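Local coordinates for UPF0141 protein yjdB (Campylobacter jejuni subsp. jejuni HB93-13, PDB 4TN0) that probably transfers phosphoethanolamine onto its acceptors through a zinc-dependent periplasmic domain of the alkaline phosphatase type, an activity required for polymyxin resistance and motility, at residues S225-S230 with P247-I253. Numbering follows the deposited sequence.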
loop_
_atom_site.group_PDB
_atom_site.type_symbol
_atom_site.label_atom_id
_atom_site.label_comp_id
_atom_site.label_asym_id
_atom_site.label_seq_id
_atom_site.Cartn_x
_atom_site.Cartn_y
_atom_site.Cartn_z
ATOM N N SER A 225 -1.564 2.519 2.221
ATOM C CA SER A 225 -0.568 3.080 3.110
ATOM C C SER A 225 -0.442 2.211 4.347
ATOM O O SER A 225 -1.369 1.462 4.662
ATOM C CB SER A 225 -0.933 4.512 3.494
ATOM O OG SER A 225 0.155 5.107 4.171
ATOM N N ASP A 226 0.699 2.290 5.031
ATOM C CA ASP A 226 0.860 1.595 6.305
ATOM C C ASP A 226 0.059 2.269 7.435
ATOM O O ASP A 226 -0.444 1.574 8.310
ATOM C CB ASP A 226 2.342 1.467 6.705
ATOM C CG ASP A 226 3.060 2.816 6.831
ATOM O OD1 ASP A 226 2.510 3.840 6.375
ATOM O OD2 ASP A 226 4.197 2.842 7.356
ATOM N N HIS A 227 -0.064 3.596 7.409
ATOM C CA HIS A 227 -0.830 4.364 8.421
ATOM C C HIS A 227 -0.956 5.842 8.003
ATOM O O HIS A 227 -0.428 6.263 6.966
ATOM C CB HIS A 227 -0.171 4.298 9.786
ATOM C CG HIS A 227 1.264 4.708 9.758
ATOM N ND1 HIS A 227 1.651 6.022 9.601
ATOM C CD2 HIS A 227 2.407 3.981 9.828
ATOM C CE1 HIS A 227 2.973 6.086 9.574
ATOM N NE2 HIS A 227 3.455 4.863 9.718
ATOM N N GLY A 228 -1.670 6.625 8.795
ATOM C CA GLY A 228 -1.849 8.025 8.481
ATOM C C GLY A 228 -0.764 8.876 9.098
ATOM O O GLY A 228 0.350 8.418 9.317
ATOM N N GLU A 229 -1.088 10.131 9.356
ATOM C CA GLU A 229 -0.128 11.104 9.888
ATOM C C GLU A 229 -0.869 12.292 10.476
ATOM O O GLU A 229 -1.892 12.709 9.936
ATOM C CB GLU A 229 0.828 11.594 8.802
ATOM C CG GLU A 229 1.951 12.510 9.298
ATOM C CD GLU A 229 3.146 11.739 9.836
ATOM O OE1 GLU A 229 2.966 10.593 10.357
ATOM O OE2 GLU A 229 4.270 12.297 9.738
ATOM N N SER A 230 -0.367 12.818 11.587
ATOM C CA SER A 230 -0.869 14.083 12.140
ATOM C C SER A 230 -0.014 15.274 11.662
ATOM O O SER A 230 1.202 15.155 11.555
ATOM C CB SER A 230 -0.899 14.032 13.669
ATOM O OG SER A 230 -2.015 13.289 14.099
ATOM N N PRO A 247 -6.344 9.821 16.536
ATOM C CA PRO A 247 -7.290 10.458 15.611
ATOM C C PRO A 247 -7.364 9.687 14.289
ATOM O O PRO A 247 -6.402 8.987 13.905
ATOM C CB PRO A 247 -6.680 11.849 15.381
ATOM C CG PRO A 247 -5.222 11.647 15.608
ATOM C CD PRO A 247 -5.095 10.589 16.674
ATOM N N SER A 248 -8.475 9.825 13.576
ATOM C CA SER A 248 -8.620 9.120 12.306
ATOM C C SER A 248 -7.525 9.515 11.287
ATOM O O SER A 248 -7.279 8.769 10.342
ATOM C CB SER A 248 -10.010 9.353 11.718
ATOM O OG SER A 248 -10.220 10.719 11.444
ATOM N N TYR A 249 -6.912 10.694 11.471
ATOM C CA TYR A 249 -5.774 11.134 10.657
ATOM C C TYR A 249 -4.679 10.079 10.624
ATOM O O TYR A 249 -3.966 9.983 9.639
ATOM C CB TYR A 249 -5.180 12.460 11.165
ATOM C CG TYR A 249 -6.015 13.671 10.832
ATOM C CD1 TYR A 249 -6.632 13.777 9.593
ATOM C CD2 TYR A 249 -6.210 14.706 11.768
ATOM C CE1 TYR A 249 -7.418 14.870 9.284
ATOM C CE2 TYR A 249 -6.996 15.805 11.463
ATOM C CZ TYR A 249 -7.593 15.877 10.212
ATOM O OH TYR A 249 -8.366 16.949 9.858
ATOM N N GLN A 250 -4.550 9.294 11.694
ATOM C CA GLN A 250 -3.495 8.282 11.770
ATOM C C GLN A 250 -3.949 6.869 11.384
ATOM O O GLN A 250 -3.104 6.055 11.029
ATOM C CB GLN A 250 -2.864 8.265 13.165
ATOM C CG GLN A 250 -2.062 9.534 13.412
ATOM C CD GLN A 250 -1.268 9.519 14.701
ATOM O OE1 GLN A 250 -0.887 8.456 15.236
ATOM N NE2 GLN A 250 -1.007 10.705 15.210
ATOM N N THR A 251 -5.253 6.579 11.441
ATOM C CA THR A 251 -5.756 5.230 11.149
ATOM C C THR A 251 -6.499 5.097 9.809
ATOM O O THR A 251 -6.590 3.996 9.229
ATOM C CB THR A 251 -6.712 4.737 12.286
ATOM O OG1 THR A 251 -7.829 5.626 12.404
ATOM C CG2 THR A 251 -5.990 4.710 13.602
ATOM N N HIS A 252 -7.030 6.213 9.324
ATOM C CA HIS A 252 -7.812 6.231 8.087
ATOM C C HIS A 252 -6.881 6.463 6.888
ATOM O O HIS A 252 -6.377 7.582 6.678
ATOM C CB HIS A 252 -8.895 7.320 8.179
ATOM C CG HIS A 252 -9.852 7.349 7.026
ATOM N ND1 HIS A 252 -9.957 6.320 6.109
ATOM C CD2 HIS A 252 -10.746 8.293 6.640
ATOM C CE1 HIS A 252 -10.877 6.629 5.210
ATOM N NE2 HIS A 252 -11.371 7.820 5.510
ATOM N N ILE A 253 -6.658 5.398 6.116
ATOM C CA ILE A 253 -5.676 5.391 5.033
ATOM C C ILE A 253 -6.334 5.265 3.671
ATOM O O ILE A 253 -7.456 4.765 3.560
ATOM C CB ILE A 253 -4.673 4.207 5.174
ATOM C CG1 ILE A 253 -5.439 2.910 5.477
ATOM C CG2 ILE A 253 -3.631 4.489 6.236
ATOM C CD1 ILE A 253 -4.599 1.661 5.411
#
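Two flat groups frame this contact: the amide of Gln-250, which meets Ser-230 in its own plane, and the imidazole of His-227, whose CB lies against Gln-250 O while its ring turns off to the metal. One face of that ring carries Asp-226 OD1, 3.4 Å above the plane and displaced toward the rim; at the edge, ND1 gives a hydrogen bond to a lone pair of Gly-228 O, exactly in the ring plane. This bond fixes the ring's rotation and leaves NE2 for the zinc ion, which Asp-226 OD2, Glu-26 and the phosphorylated Thr-65 also bind. The arrangement illustrates how an alkaline phosphatase-like fold carries metal ligands on the loop following a central strand, here 218-224. The turn 247-251, which leads into the neighbouring antiparallel strand 252-259, bonds to that loop through its carbonyls. Gly-228 N donates to Gln-250 O at 2.7 Å and Glu-229 N to Tyr-249 O at 2.9 Å. Between them Gly-228 CA sits 3.1 Å from Tyr-249 O, a CA-H...O contact at a place where the turn leaves no room for a side chain. Ile-253 closes the other end: with CG1 held between backbone N and carbonyl carbon (chi1 47°), CG2 presses on His-227 C at 3.5 Å and CD1 reaches Ser-225 O. Glu-229 points away from the turn, its carboxylate bonded to Tyr-161 and His-239. The Gln-250 side chain, extended beyond CG, is held at both ends of its amide: OE1 accepts from Met-241 N, and NE2 donates almost straight (171°) to Ser-230 OG, 3.0 Å away.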